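Local atomic coordinates of endonuclease and methylase LlaGI (Lactococcus lactis, PDB entry 5FFJ), a protein that probably combines adenine methylation with ATP-driven, helicase-like translocation and cleavage of DNA in one sequence-recognising Type ISP restriction-modification polypeptide. Residues 949-954 with 962-967; 896-901 with 920-925. All coordinates share one frame; numbering follows the deposited sequence.

Interaction 1: residues 949-954 with 962-967. With nucleotides of chain B; nucleotides of chain C.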
loop_
_atom_site.group_PDB
_atom_site.type_symbol
_atom_site.label_atom_id
_atom_site.label_comp_id
_atom_site.label_asym_id
_atom_site.label_seq_id
_atom_site.Cartn_x
_atom_site.Cartn_y
_atom_site.Cartn_z
ATOM N N ASN A 949 10.971 17.003 -17.461
ATOM C CA ASN A 949 9.649 16.855 -16.864
ATOM C C ASN A 949 8.829 15.791 -17.585
ATOM O O ASN A 949 8.409 15.984 -18.725
ATOM C CB ASN A 949 8.909 18.193 -16.879
ATOM C CG ASN A 949 7.633 18.166 -16.056
ATOM O OD1 ASN A 949 7.358 17.202 -15.342
ATOM N ND2 ASN A 949 6.852 19.235 -16.147
ATOM N N LEU A 950 8.612 14.669 -16.907
ATOM C CA LEU A 950 7.892 13.536 -17.481
ATOM C C LEU A 950 6.388 13.601 -17.199
ATOM O O LEU A 950 5.639 12.709 -17.604
ATOM C CB LEU A 950 8.470 12.223 -16.940
ATOM C CG LEU A 950 9.538 11.516 -17.783
ATOM C CD1 LEU A 950 10.478 12.492 -18.472
ATOM C CD2 LEU A 950 10.337 10.570 -16.904
ATOM N N ARG A 951 5.958 14.656 -16.510
ATOM C CA ARG A 951 4.545 14.857 -16.198
ATOM C C ARG A 951 3.970 13.639 -15.467
ATOM O O ARG A 951 4.648 13.032 -14.637
ATOM C CB ARG A 951 3.756 15.140 -17.481
ATOM C CG ARG A 951 4.334 16.264 -18.335
ATOM C CD ARG A 951 4.162 17.621 -17.673
ATOM N NE ARG A 951 2.753 17.946 -17.463
ATOM C CZ ARG A 951 1.964 18.513 -18.372
ATOM N NH1 ARG A 951 2.434 18.826 -19.574
ATOM N NH2 ARG A 951 0.696 18.767 -18.080
ATOM N N GLY A 952 2.722 13.292 -15.767
ATOM C CA GLY A 952 2.122 12.081 -15.241
ATOM C C GLY A 952 1.583 12.243 -13.831
ATOM O O GLY A 952 1.615 11.300 -13.039
ATOM N N ASP A 953 1.088 13.439 -13.516
ATOM C CA ASP A 953 0.511 13.720 -12.199
ATOM C C ASP A 953 -0.982 13.421 -12.206
ATOM O O ASP A 953 -1.763 14.164 -12.802
ATOM C CB ASP A 953 0.752 15.181 -11.793
ATOM C CG ASP A 953 0.272 15.487 -10.383
ATOM O OD1 ASP A 953 0.044 14.536 -9.606
ATOM O OD2 ASP A 953 0.132 16.681 -10.049
ATOM N N GLN A 954 -1.370 12.334 -11.542
ATOM C CA GLN A 954 -2.761 11.890 -11.527
ATOM C C GLN A 954 -3.417 12.086 -10.157
ATOM O O GLN A 954 -4.284 11.312 -9.750
ATOM C CB GLN A 954 -2.839 10.424 -11.971
ATOM C CG GLN A 954 -2.428 10.211 -13.421
ATOM C CD GLN A 954 -3.223 11.073 -14.386
ATOM O OE1 GLN A 954 -2.665 11.693 -15.294
ATOM N NE2 GLN A 954 -4.536 11.118 -14.192
ATOM N N ARG A 962 -5.910 14.804 -18.258
ATOM C CA ARG A 962 -5.700 14.312 -19.614
ATOM C C ARG A 962 -4.381 14.835 -20.175
ATOM O O ARG A 962 -3.665 14.112 -20.867
ATOM C CB ARG A 962 -6.866 14.717 -20.524
ATOM C CG ARG A 962 -8.226 14.192 -20.065
ATOM C CD ARG A 962 -9.295 14.361 -21.132
ATOM N NE ARG A 962 -9.559 15.765 -21.447
ATOM C CZ ARG A 962 -10.430 16.535 -20.799
ATOM N NH1 ARG A 962 -11.131 16.054 -19.778
ATOM N NH2 ARG A 962 -10.598 17.798 -21.169
ATOM N N LYS A 963 -4.058 16.089 -19.867
ATOM C CA LYS A 963 -2.813 16.694 -20.334
ATOM C C LYS A 963 -1.597 16.014 -19.709
ATOM O O LYS A 963 -0.589 15.794 -20.381
ATOM C CB LYS A 963 -2.784 18.194 -20.024
ATOM C CG LYS A 963 -3.792 19.022 -20.807
ATOM C CD LYS A 963 -3.323 20.458 -20.978
ATOM C CE LYS A 963 -4.490 21.404 -21.219
ATOM N NZ LYS A 963 -5.267 21.660 -19.973
ATOM N N GLU A 964 -1.692 15.684 -18.424
ATOM C CA GLU A 964 -0.598 15.019 -17.721
ATOM C C GLU A 964 -0.267 13.686 -18.382
ATOM O O GLU A 964 0.857 13.470 -18.836
ATOM C CB GLU A 964 -0.954 14.805 -16.249
ATOM C CG GLU A 964 -0.939 16.081 -15.424
ATOM C CD GLU A 964 0.448 16.672 -15.285
ATOM O OE1 GLU A 964 1.371 15.940 -14.864
ATOM O OE2 GLU A 964 0.616 17.868 -15.604
ATOM N N GLY A 965 -1.251 12.796 -18.429
ATOM C CA GLY A 965 -1.121 11.555 -19.170
ATOM C C GLY A 965 -0.540 10.403 -18.374
ATOM O O GLY A 965 -0.793 10.265 -17.177
ATOM N N GLY A 966 0.248 9.576 -19.056
ATOM C CA GLY A 966 0.766 8.343 -18.492
ATOM C C GLY A 966 1.586 8.506 -17.229
ATOM O O GLY A 966 2.331 9.473 -17.071
ATOM N N LYS A 967 1.443 7.539 -16.329
ATOM C CA LYS A 967 2.219 7.489 -15.095
ATOM C C LYS A 967 3.453 6.610 -15.295
ATOM O O LYS A 967 3.330 5.416 -15.565
ATOM C CB LYS A 967 1.361 6.956 -13.945
ATOM C CG LYS A 967 0.060 7.728 -13.740
ATOM C CD LYS A 967 -0.844 7.065 -12.711
ATOM C CE LYS A 967 -1.458 5.788 -13.255
ATOM N NZ LYS A 967 -2.650 5.377 -12.468
ATOM P P DG B 12 0.918 7.002 -4.854
ATOM O OP1 DG B 12 1.202 8.206 -5.664
ATOM O OP2 DG B 12 0.090 7.108 -3.631
ATOM O "O5'" DG B 12 0.236 5.954 -5.851
ATOM C "C5'" DG B 12 0.026 4.611 -5.435
ATOM C "C4'" DG B 12 -1.226 4.494 -4.594
ATOM O "O4'" DG B 12 -2.323 5.143 -5.283
ATOM C "C3'" DG B 12 -1.699 3.073 -4.356
ATOM O "O3'" DG B 12 -2.467 2.995 -3.144
ATOM C "C2'" DG B 12 -2.517 2.801 -5.615
ATOM C "C1'" DG B 12 -3.135 4.169 -5.924
ATOM N N9 DG B 12 -3.225 4.498 -7.356
ATOM C C8 DG B 12 -2.381 4.103 -8.372
ATOM N N7 DG B 12 -2.727 4.566 -9.546
ATOM C C5 DG B 12 -3.870 5.316 -9.293
ATOM C C6 DG B 12 -4.693 6.059 -10.177
ATOM O O6 DG B 12 -4.573 6.207 -11.401
ATOM N N1 DG B 12 -5.748 6.670 -9.503
ATOM C C2 DG B 12 -5.978 6.573 -8.152
ATOM N N2 DG B 12 -7.040 7.230 -7.677
ATOM N N3 DG B 12 -5.216 5.882 -7.318
ATOM C C4 DG B 12 -4.187 5.282 -7.952
ATOM P P DC C 13 -13.588 12.358 -12.798
ATOM O OP1 DC C 13 -14.946 12.865 -12.492
ATOM O OP2 DC C 13 -12.825 12.968 -13.906
ATOM O "O5'" DC C 13 -12.690 12.462 -11.479
ATOM C "C5'" DC C 13 -12.917 11.561 -10.391
ATOM C "C4'" DC C 13 -11.795 11.635 -9.372
ATOM O "O4'" DC C 13 -10.776 10.636 -9.691
ATOM C "C3'" DC C 13 -11.054 12.970 -9.325
ATOM O "O3'" DC C 13 -10.695 13.295 -7.990
ATOM C "C2'" DC C 13 -9.839 12.690 -10.191
ATOM C "C1'" DC C 13 -9.519 11.276 -9.755
ATOM N N1 DC C 13 -8.598 10.503 -10.666
ATOM C C2 DC C 13 -8.009 9.323 -10.195
ATOM O O2 DC C 13 -8.270 8.936 -9.050
ATOM N N3 DC C 13 -7.173 8.632 -11.011
ATOM C C4 DC C 13 -6.914 9.084 -12.238
ATOM N N4 DC C 13 -6.085 8.368 -13.005
ATOM C C5 DC C 13 -7.497 10.286 -12.735
ATOM C C6 DC C 13 -8.321 10.959 -11.924
#
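R951 turns the NE/NH2 edge of its guanidinium to OE2 of E964, the two side chains crossing at about a right angle with their planes 59° apart. The grip is side-on and falls on that single oxygen: OE2 of E964 takes NE of R951 at 2.8 Å and NH2 of R951 at 2.6 Å. OE2 lies in the guanidinium plane, whereas both nitrogens stand above the carboxylate plane. R951 is bent at chi2 and chi3 to bring the group round, and its NH1 turns to D999 for a second salt bridge. The other oxygen, OE1 of E964, receives the backbone N of D953 at 2.9 Å on its anti lone pair. One buried carboxylate thus ties an arginine and a main-chain turn to the end of helix 959-964; the arginine charge, with the D953 N-H on the other oxygen, probably favours its ionised form.

Two glycines serve here for different reasons. G952, at positive phi, passes so near G966 O that a CB would clash with it; G965 leaves the helix with backbone angles that would jam a CB against the carbonyl O of E964. Beyond them CG of Q954 packs on CG of K967 at 3.5 Å, the chains again crossing at a right angle. K967 then runs on, bent at chi3, until its NZ reaches DG12 of chain B, bonding to O6 at 2.4 Å, very short, and to N7 at 3.0 Å. A lysine donating to both O6 and N7 is characteristic of guanine readout from the major groove.

Interaction 2: residues 896-901 with 920-925. With nucleotides of chain B; nucleotides of chain C.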
loop_
_atom_site.group_PDB
_atom_site.type_symbol
_atom_site.label_atom_id
_atom_site.label_comp_id
_atom_site.label_asym_id
_atom_site.label_seq_id
_atom_site.Cartn_x
_atom_site.Cartn_y
_atom_site.Cartn_z
ATOM N N MET A 896 9.421 20.183 1.659
ATOM C CA MET A 896 10.878 20.249 1.670
ATOM C C MET A 896 11.493 19.136 2.516
ATOM O O MET A 896 12.686 18.853 2.400
ATOM C CB MET A 896 11.344 21.608 2.185
ATOM C CG MET A 896 10.961 22.780 1.292
ATOM S SD MET A 896 11.714 22.710 -0.347
ATOM C CE MET A 896 10.373 22.017 -1.319
ATOM N N TYR A 897 10.681 18.510 3.364
ATOM C CA TYR A 897 11.132 17.368 4.153
ATOM C C TYR A 897 10.627 16.054 3.557
ATOM O O TYR A 897 10.672 15.007 4.204
ATOM C CB TYR A 897 10.674 17.508 5.605
ATOM C CG TYR A 897 11.348 18.648 6.327
ATOM C CD1 TYR A 897 10.846 19.940 6.248
ATOM C CD2 TYR A 897 12.493 18.435 7.082
ATOM C CE1 TYR A 897 11.463 20.985 6.902
ATOM C CE2 TYR A 897 13.115 19.473 7.740
ATOM C CZ TYR A 897 12.596 20.746 7.647
ATOM O OH TYR A 897 13.213 21.785 8.302
ATOM N N ASP A 898 10.145 16.114 2.319
ATOM C CA ASP A 898 9.792 14.907 1.580
ATOM C C ASP A 898 11.062 14.103 1.339
ATOM O O ASP A 898 12.122 14.674 1.082
ATOM C CB ASP A 898 9.105 15.258 0.256
ATOM C CG ASP A 898 8.510 14.044 -0.446
ATOM O OD1 ASP A 898 9.133 12.961 -0.430
ATOM O OD2 ASP A 898 7.411 14.180 -1.024
ATOM N N SER A 899 10.945 12.781 1.420
ATOM C CA SER A 899 12.093 11.885 1.295
ATOM C C SER A 899 12.924 12.155 0.045
ATOM O O SER A 899 14.148 12.031 0.070
ATOM C CB SER A 899 11.624 10.429 1.286
ATOM O OG SER A 899 11.001 10.085 2.511
ATOM N N TYR A 900 12.264 12.525 -1.047
ATOM C CA TYR A 900 12.968 12.748 -2.304
ATOM C C TYR A 900 13.754 14.054 -2.248
ATOM O O TYR A 900 14.763 14.207 -2.933
ATOM C CB TYR A 900 11.984 12.746 -3.483
ATOM C CG TYR A 900 11.431 14.100 -3.871
ATOM C CD1 TYR A 900 12.101 14.909 -4.782
ATOM C CD2 TYR A 900 10.227 14.559 -3.350
ATOM C CE1 TYR A 900 11.599 16.140 -5.148
ATOM C CE2 TYR A 900 9.716 15.792 -3.713
ATOM C CZ TYR A 900 10.407 16.577 -4.613
ATOM O OH TYR A 900 9.909 17.805 -4.983
ATOM N N VAL A 901 13.295 14.990 -1.424
ATOM C CA VAL A 901 14.006 16.250 -1.229
ATOM C C VAL A 901 15.154 16.044 -0.245
ATOM O O VAL A 901 16.195 16.692 -0.345
ATOM C CB VAL A 901 13.075 17.361 -0.713
ATOM C CG1 VAL A 901 13.799 18.700 -0.705
ATOM C CG2 VAL A 901 11.828 17.449 -1.577
ATOM N N VAL A 920 15.546 9.785 -10.839
ATOM C CA VAL A 920 14.139 9.861 -11.199
ATOM C C VAL A 920 13.402 10.165 -9.902
ATOM O O VAL A 920 13.545 9.442 -8.914
ATOM C CB VAL A 920 13.607 8.561 -11.858
ATOM C CG1 VAL A 920 13.864 7.337 -10.979
ATOM C CG2 VAL A 920 12.123 8.694 -12.170
ATOM N N SER A 921 12.636 11.250 -9.893
ATOM C CA SER A 921 12.054 11.751 -8.654
ATOM C C SER A 921 10.687 12.378 -8.861
ATOM O O SER A 921 10.220 12.532 -9.990
ATOM C CB SER A 921 12.990 12.780 -8.020
ATOM O OG SER A 921 13.270 13.830 -8.933
ATOM N N ASN A 922 10.049 12.733 -7.752
ATOM C CA ASN A 922 8.865 13.574 -7.791
ATOM C C ASN A 922 9.251 14.910 -8.417
ATOM O O ASN A 922 10.177 15.573 -7.950
ATOM C CB ASN A 922 8.294 13.768 -6.384
ATOM C CG ASN A 922 6.938 14.447 -6.388
ATOM O OD1 ASN A 922 6.563 15.119 -7.350
ATOM N ND2 ASN A 922 6.194 14.278 -5.301
ATOM N N GLY A 923 8.552 15.295 -9.479
ATOM C CA GLY A 923 8.896 16.491 -10.229
ATOM C C GLY A 923 8.170 17.738 -9.759
ATOM O O GLY A 923 8.154 18.750 -10.458
ATOM N N SER A 924 7.571 17.668 -8.574
ATOM C CA SER A 924 6.805 18.786 -8.029
ATOM C C SER A 924 7.641 20.058 -7.932
ATOM O O SER A 924 7.170 21.146 -8.262
ATOM C CB SER A 924 6.252 18.433 -6.645
ATOM O OG SER A 924 7.301 18.215 -5.718
ATOM N N TYR A 925 8.886 19.908 -7.494
ATOM C CA TYR A 925 9.744 21.050 -7.199
ATOM C C TYR A 925 9.991 21.954 -8.406
ATOM O O TYR A 925 10.426 23.094 -8.241
ATOM C CB TYR A 925 11.086 20.569 -6.650
ATOM C CG TYR A 925 11.921 19.839 -7.669
ATOM C CD1 TYR A 925 12.779 20.532 -8.511
ATOM C CD2 TYR A 925 11.849 18.460 -7.792
ATOM C CE1 TYR A 925 13.539 19.874 -9.446
ATOM C CE2 TYR A 925 12.607 17.793 -8.724
ATOM C CZ TYR A 925 13.450 18.505 -9.548
ATOM O OH TYR A 925 14.206 17.842 -10.477
ATOM P P DC B 10 3.682 16.554 -4.217
ATOM O OP1 DC B 10 5.147 16.483 -4.430
ATOM O OP2 DC B 10 2.819 17.033 -5.323
ATOM O "O5'" DC B 10 3.134 15.129 -3.736
ATOM C "C5'" DC B 10 3.774 14.457 -2.659
ATOM C "C4'" DC B 10 2.760 13.905 -1.670
ATOM O "O4'" DC B 10 1.694 14.878 -1.460
ATOM C "C3'" DC B 10 2.071 12.609 -2.113
ATOM O "O3'" DC B 10 2.144 11.621 -1.083
ATOM C "C2'" DC B 10 0.636 13.037 -2.405
ATOM C "C1'" DC B 10 0.448 14.217 -1.471
ATOM N N1 DC B 10 -0.614 15.178 -1.918
ATOM C C2 DC B 10 -1.831 15.269 -1.222
ATOM O O2 DC B 10 -2.020 14.555 -0.228
ATOM N N3 DC B 10 -2.771 16.146 -1.661
ATOM C C4 DC B 10 -2.530 16.900 -2.738
ATOM N N4 DC B 10 -3.481 17.751 -3.138
ATOM C C5 DC B 10 -1.304 16.815 -3.452
ATOM C C6 DC B 10 -0.388 15.950 -3.014
ATOM P P DG C 20 10.733 23.188 10.122
ATOM O OP1 DG C 20 11.852 23.564 9.230
ATOM O OP2 DG C 20 10.997 22.395 11.344
ATOM O "O5'" DG C 20 9.977 24.537 10.530
ATOM C "C5'" DG C 20 9.702 25.509 9.529
ATOM C "C4'" DG C 20 8.791 26.602 10.057
ATOM O "O4'" DG C 20 7.515 26.025 10.463
ATOM C "C3'" DG C 20 9.321 27.354 11.286
ATOM O "O3'" DG C 20 9.162 28.756 11.110
ATOM C "C2'" DG C 20 8.460 26.811 12.421
ATOM C "C1'" DG C 20 7.147 26.572 11.708
ATOM N N9 DG C 20 6.224 25.665 12.394
ATOM C C8 DG C 20 6.523 24.483 13.029
ATOM N N7 DG C 20 5.477 23.898 13.555
ATOM C C5 DG C 20 4.421 24.749 13.247
ATOM C C6 DG C 20 3.040 24.645 13.552
ATOM O O6 DG C 20 2.454 23.747 14.175
ATOM N N1 DG C 20 2.319 25.727 13.051
ATOM C C2 DG C 20 2.867 26.776 12.345
ATOM N N2 DG C 20 2.021 27.732 11.939
ATOM N N3 DG C 20 4.154 26.882 12.056
ATOM C C4 DG C 20 4.868 25.839 12.535
ATOM P P DG C 19 6.217 17.931 10.886
ATOM O OP1 DG C 19 6.783 16.660 10.392
ATOM O OP2 DG C 19 5.866 18.068 12.318
ATOM O "O5'" DG C 19 7.223 19.104 10.486
ATOM C "C5'" DG C 19 7.619 19.260 9.124
ATOM C "C4'" DG C 19 7.943 20.711 8.807
ATOM O "O4'" DG C 19 6.709 21.467 8.697
ATOM C "C3'" DG C 19 8.776 21.432 9.858
ATOM O "O3'" DG C 19 9.649 22.392 9.242
ATOM C "C2'" DG C 19 7.714 22.078 10.744
ATOM C "C1'" DG C 19 6.605 22.410 9.748
ATOM N N9 DG C 19 5.243 22.339 10.289
ATOM C C8 DG C 19 4.707 21.350 11.082
ATOM N N7 DG C 19 3.451 21.552 11.387
ATOM C C5 DG C 19 3.131 22.742 10.747
ATOM C C6 DG C 19 1.910 23.462 10.712
ATOM O O6 DG C 19 0.833 23.179 11.260
ATOM N N1 DG C 19 2.017 24.622 9.945
ATOM C C2 DG C 19 3.157 25.030 9.294
ATOM N N2 DG C 19 3.069 26.175 8.601
ATOM N N3 DG C 19 4.304 24.365 9.318
ATOM C C4 DG C 19 4.219 23.235 10.061
#
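Y900 sits in the first turn of helix 899-910, on the beta-alpha-beta crossover that links strand 850-853 to its parallel neighbour 915-922 in the Rossmann-like methyltransferase sheet. The bond from CA to CB heads toward 920-925, and the ring then enters between two neighbours. N922 CB lies over one face, 3.7 Å from the ring centroid in a CH-pi contact displaced toward the CD2-CE2 side, and V901 CG2 packs on the opposite face. Along the other side CD1 of Y900 meets S921 CB at 4.0 Å. Next to it, CE1 of Y900 approaches the carbonyl O of N922 at 3.2 Å, and CD2 of Y925 adjoins the ring edge. At the tip, OH of Y900 donates a weak hydrogen bond to S924 OG at 2.7 Å and lies in the plane of the Y925 ring, at its edge.

Each segment has its own local side-chain bond. D898 N-caps the helix by accepting Y900 N on OD1, an oxygen that also takes S858 N; N922, with CG anti to its backbone N, accepts S924 N on OD1, closing an Asx turn. The DNA backbone lies alongside: Y897 OH bonds to OP1 of DG20 of chain C, and S924 OG, already an acceptor from Y900, donates weakly to OP1 of DC10 of chain B. The same phosphate oxygen takes a second weak bond, from N922 ND2 at 2.6 Å.

In the fold
Interaction 2 comes first in sequence; its centre is 16 Å from that of interaction 1, and about 5 Å separates their nearest atoms. Each has one segment on a strand of the mixed methyltransferase sheet: interaction 2 at the end of strand 915-922, interaction 1 at the end of strand 944-951, with strand 977-984 lying between these two in the sheet. Helix 932-941 lies between the two contacts in sequence. Together they bring the ends of two strands, one strand apart, and the loop after helix 959-964 to the same DNA, the residues of 896-901 and 920-925 meeting phosphates of both DNA strands while 962-967 reaches a base, consistent with joint backbone anchoring and sequence recognition.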